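Local coordinates for hypothetical protein EF2904 (Enterococcus faecalis, PDB 2AZ4), which is of unknown function but carries a two-zinc metallo-beta-lactamase-type site and may, like its relatives, act as an RNA-binding exonuclease, at residues T278-L290 with V297-L310. Residues are numbered along the deposited sequence; the frame is centred on the assembly and turned at random.
Sequences TVVLEANMAALLL and VRYYYAESGKIPEL
L281 pairs with Y299 in a beta-alpha-beta unit, where strands 278-282 and 298-300 run parallel and the connecting helix packs over one face, away from the zinc site. L281 N donates to R298 O at 2.9 Å, nearly straight at 168°, and Y300 N donates to L281 O, whose modelled place is less certain; A283 N to Y300 O is weak. At V279 a water stands between the strands: it donates to V279 O and accepts from R298 N and, in plane at the guanidinium edge, from R298 NH1. On the face of L281 and Y299, A286 CB lies 3.8 Å from Y299 CB and 3.9 Å from V297 CG1, which also meets L281 CD1 and L289 CD2. L310 CD1 sits 3.7 Å above the centre of the Y299 ring and 3.9 Å from A283 CB, wedged between ring and helix. E282 caps that helix: bent at chi2 (-88°), it turns its carboxylate back to accept from N284 N and M285 N, while N284 ND2 reaches the syn lone pair of OE2 at 2.6 Å. Strand 298-300 is outermost in a parallel sheet; strand 328-331 flanks 278-282, L321 touches V280 and Y300, and helix 265-274 packs against L281 and L289.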
# COMPACT_ATOMS: atom_id res chain seq x y z
N THR A 278 -27.99 -6.22 1.52
CA THR A 278 -27.06 -7.33 1.69
C THR A 278 -25.90 -7.19 0.71
O THR A 278 -26.11 -7.11 -0.48
CB THR A 278 -27.74 -8.68 1.40
OG1 THR A 278 -28.85 -8.86 2.29
CG2 THR A 278 -26.75 -9.82 1.58
N VAL A 279 -24.69 -7.21 1.24
CA VAL A 279 -23.48 -7.12 0.43
C VAL A 279 -23.06 -8.49 -0.08
O VAL A 279 -23.12 -9.47 0.67
CB VAL A 279 -22.32 -6.50 1.24
CG1 VAL A 279 -21.06 -6.41 0.40
CG2 VAL A 279 -22.73 -5.11 1.74
N VAL A 280 -22.63 -8.54 -1.35
CA VAL A 280 -22.08 -9.76 -1.96
C VAL A 280 -20.73 -9.41 -2.60
O VAL A 280 -20.64 -8.52 -3.44
CB VAL A 280 -23.05 -10.37 -3.02
CG1 VAL A 280 -22.57 -11.74 -3.48
CG2 VAL A 280 -24.45 -10.49 -2.46
N LEU A 281 -19.69 -10.10 -2.18
CA LEU A 281 -18.35 -9.81 -2.71
C LEU A 281 -17.87 -10.89 -3.69
O LEU A 281 -18.37 -12.02 -3.67
CB LEU A 281 -17.33 -9.64 -1.56
CG LEU A 281 -17.51 -8.53 -0.49
CD1 LEU A 281 -16.36 -8.45 0.54
CD2 LEU A 281 -17.71 -7.16 -1.13
N GLU A 282 -16.90 -10.55 -4.53
CA GLU A 282 -16.21 -11.55 -5.33
C GLU A 282 -15.54 -12.50 -4.34
O GLU A 282 -15.14 -12.07 -3.27
CB GLU A 282 -15.20 -10.86 -6.26
CG GLU A 282 -14.43 -11.83 -7.16
CD GLU A 282 -13.18 -12.34 -6.49
OE1 GLU A 282 -12.70 -11.65 -5.57
OE2 GLU A 282 -12.67 -13.44 -6.83
N ALA A 283 -15.42 -13.78 -4.69
CA ALA A 283 -14.99 -14.82 -3.73
C ALA A 283 -13.64 -14.61 -3.04
O ALA A 283 -13.52 -14.86 -1.83
CB ALA A 283 -15.08 -16.22 -4.35
N ASN A 284 -12.65 -14.14 -3.79
CA ASN A 284 -11.29 -13.96 -3.25
C ASN A 284 -11.28 -12.82 -2.25
O ASN A 284 -10.55 -12.87 -1.27
CB ASN A 284 -10.25 -13.71 -4.37
CG ASN A 284 -10.01 -14.97 -5.22
OD1 ASN A 284 -9.30 -15.88 -4.81
ND2 ASN A 284 -10.59 -15.01 -6.40
N MET A 285 -12.11 -11.81 -2.49
CA MET A 285 -12.27 -10.72 -1.53
C MET A 285 -12.97 -11.20 -0.24
O MET A 285 -12.56 -10.83 0.87
CB MET A 285 -13.01 -9.52 -2.14
CG MET A 285 -12.93 -8.24 -1.27
SD MET A 285 -11.23 -7.56 -1.14
CE MET A 285 -11.17 -7.32 0.63
N ALA A 286 -14.01 -12.01 -0.40
CA ALA A 286 -14.68 -12.64 0.74
C ALA A 286 -13.69 -13.48 1.53
O ALA A 286 -13.69 -13.45 2.76
CB ALA A 286 -15.86 -13.49 0.27
N ALA A 287 -12.86 -14.23 0.83
CA ALA A 287 -11.91 -15.12 1.49
C ALA A 287 -10.87 -14.35 2.31
O ALA A 287 -10.53 -14.77 3.43
CB ALA A 287 -11.22 -16.02 0.47
N LEU A 288 -10.35 -13.26 1.74
CA LEU A 288 -9.43 -12.35 2.44
C LEU A 288 -10.07 -11.77 3.70
O LEU A 288 -9.46 -11.70 4.77
CB LEU A 288 -9.00 -11.19 1.51
CG LEU A 288 -7.92 -10.23 2.06
CD1 LEU A 288 -6.67 -10.99 2.60
CD2 LEU A 288 -7.53 -9.21 0.98
N LEU A 289 -11.32 -11.35 3.57
CA LEU A 289 -12.07 -10.82 4.70
C LEU A 289 -12.20 -11.83 5.82
O LEU A 289 -12.12 -11.49 7.03
CB LEU A 289 -13.45 -10.43 4.24
CG LEU A 289 -14.21 -9.55 5.21
CD1 LEU A 289 -13.71 -8.13 5.08
CD2 LEU A 289 -15.65 -9.62 4.84
N LEU A 290 -12.44 -13.07 5.43
CA LEU A 290 -12.60 -14.17 6.37
C LEU A 290 -11.26 -14.40 7.04
O LEU A 290 -11.20 -14.55 8.25
CB LEU A 290 -13.09 -15.44 5.65
CG LEU A 290 -13.17 -16.76 6.45
CD1 LEU A 290 -14.11 -16.63 7.67
CD2 LEU A 290 -13.60 -17.91 5.55
N VAL A 297 -19.22 -13.20 4.64
CA VAL A 297 -20.13 -12.43 3.82
C VAL A 297 -20.53 -13.30 2.62
O VAL A 297 -19.78 -14.21 2.26
CB VAL A 297 -19.47 -11.08 3.37
CG1 VAL A 297 -18.23 -11.32 2.46
CG2 VAL A 297 -20.47 -10.16 2.68
N ARG A 298 -21.68 -13.01 2.02
CA ARG A 298 -22.10 -13.64 0.75
C ARG A 298 -21.12 -13.29 -0.37
O ARG A 298 -20.44 -12.26 -0.32
CB ARG A 298 -23.55 -13.26 0.39
CG ARG A 298 -24.59 -13.90 1.31
CD ARG A 298 -25.95 -13.20 1.21
NE ARG A 298 -26.89 -13.71 2.21
CZ ARG A 298 -26.91 -13.36 3.50
NH1 ARG A 298 -26.03 -12.49 4.00
NH2 ARG A 298 -27.81 -13.91 4.31
N TYR A 299 -21.01 -14.17 -1.35
CA TYR A 299 -20.01 -14.01 -2.39
C TYR A 299 -20.43 -14.69 -3.67
O TYR A 299 -21.33 -15.51 -3.67
CB TYR A 299 -18.68 -14.62 -1.94
CG TYR A 299 -18.77 -16.12 -1.69
CD1 TYR A 299 -18.48 -17.05 -2.70
CD2 TYR A 299 -19.16 -16.61 -0.44
CE1 TYR A 299 -18.57 -18.42 -2.45
CE2 TYR A 299 -19.27 -17.96 -0.20
CZ TYR A 299 -18.95 -18.86 -1.19
OH TYR A 299 -19.06 -20.21 -0.93
N TYR A 300 -19.76 -14.34 -4.76
CA TYR A 300 -19.89 -15.03 -6.04
C TYR A 300 -18.49 -15.30 -6.58
O TYR A 300 -17.52 -14.58 -6.25
CB TYR A 300 -20.75 -14.25 -7.04
CG TYR A 300 -20.05 -13.06 -7.64
CD1 TYR A 300 -19.60 -13.09 -8.96
CD2 TYR A 300 -19.82 -11.91 -6.87
CE1 TYR A 300 -18.96 -11.99 -9.50
CE2 TYR A 300 -19.17 -10.81 -7.40
CZ TYR A 300 -18.73 -10.86 -8.71
OH TYR A 300 -18.07 -9.78 -9.24
N TYR A 301 -18.38 -16.36 -7.37
CA TYR A 301 -17.15 -16.69 -8.05
C TYR A 301 -17.05 -15.99 -9.39
O TYR A 301 -17.97 -16.07 -10.21
CB TYR A 301 -17.06 -18.19 -8.27
CG TYR A 301 -16.70 -18.93 -7.02
CD1 TYR A 301 -15.39 -18.89 -6.52
CD2 TYR A 301 -17.65 -19.71 -6.36
CE1 TYR A 301 -15.04 -19.57 -5.37
CE2 TYR A 301 -17.31 -20.42 -5.20
CZ TYR A 301 -15.98 -20.33 -4.72
OH TYR A 301 -15.62 -21.00 -3.59
N ALA A 302 -15.93 -15.30 -9.60
CA ALA A 302 -15.62 -14.73 -10.91
C ALA A 302 -14.58 -15.61 -11.61
O ALA A 302 -14.06 -15.25 -12.67
CB ALA A 302 -15.13 -13.31 -10.75
N GLU A 303 -14.27 -16.76 -11.02
CA GLU A 303 -13.29 -17.69 -11.57
C GLU A 303 -13.81 -19.11 -11.36
O GLU A 303 -14.74 -19.33 -10.59
CB GLU A 303 -11.92 -17.48 -10.90
CG GLU A 303 -11.29 -16.09 -11.21
CD GLU A 303 -10.12 -15.67 -10.29
OE1 GLU A 303 -9.52 -16.51 -9.59
OE2 GLU A 303 -9.81 -14.44 -10.29
N SER A 304 -13.22 -20.08 -12.05
CA SER A 304 -13.58 -21.48 -11.88
C SER A 304 -12.95 -22.11 -10.62
O SER A 304 -11.94 -21.62 -10.10
CB SER A 304 -13.29 -22.28 -13.15
OG SER A 304 -14.11 -21.81 -14.22
N GLY A 305 -13.54 -23.18 -10.13
CA GLY A 305 -13.04 -23.82 -8.93
C GLY A 305 -13.72 -23.28 -7.70
O GLY A 305 -14.70 -22.52 -7.79
N LYS A 306 -13.20 -23.67 -6.54
CA LYS A 306 -13.79 -23.39 -5.24
C LYS A 306 -12.66 -22.97 -4.32
O LYS A 306 -11.53 -23.45 -4.44
CB LYS A 306 -14.44 -24.65 -4.66
CG LYS A 306 -15.62 -25.23 -5.44
CD LYS A 306 -16.96 -24.89 -4.80
CE LYS A 306 -17.42 -25.97 -3.78
NZ LYS A 306 -17.73 -27.30 -4.43
N ILE A 307 -12.97 -22.06 -3.41
CA ILE A 307 -12.04 -21.75 -2.33
C ILE A 307 -12.55 -22.54 -1.11
O ILE A 307 -13.67 -22.30 -0.66
CB ILE A 307 -12.00 -20.26 -2.05
CG1 ILE A 307 -11.51 -19.52 -3.30
CG2 ILE A 307 -11.16 -19.95 -0.77
CD1 ILE A 307 -11.59 -18.01 -3.18
N PRO A 308 -11.74 -23.48 -0.60
CA PRO A 308 -12.22 -24.40 0.45
C PRO A 308 -12.74 -23.72 1.74
O PRO A 308 -13.66 -24.24 2.37
CB PRO A 308 -11.02 -25.32 0.73
CG PRO A 308 -9.84 -24.73 -0.01
CD PRO A 308 -10.34 -23.75 -1.02
N GLU A 309 -12.17 -22.57 2.08
CA GLU A 309 -12.44 -21.87 3.34
C GLU A 309 -13.84 -21.32 3.40
O GLU A 309 -14.40 -21.16 4.47
CB GLU A 309 -11.46 -20.71 3.50
CG GLU A 309 -10.05 -21.11 3.92
CD GLU A 309 -9.29 -21.87 2.83
OE1 GLU A 309 -9.51 -21.56 1.64
OE2 GLU A 309 -8.48 -22.77 3.19
N LEU A 310 -14.41 -21.05 2.23
CA LEU A 310 -15.69 -20.39 2.12
C LEU A 310 -16.80 -21.39 2.38
O LEU A 310 -16.68 -22.56 2.04
CB LEU A 310 -15.82 -19.74 0.74
CG LEU A 310 -14.90 -18.54 0.48
CD1 LEU A 310 -15.13 -18.03 -0.91
CD2 LEU A 310 -15.20 -17.40 1.50
O HOH W 1 -23.61 -11.03 2.85
O HOH W 2 -13.70 -15.57 -7.87
O HOH W 3 -16.03 -13.58 4.03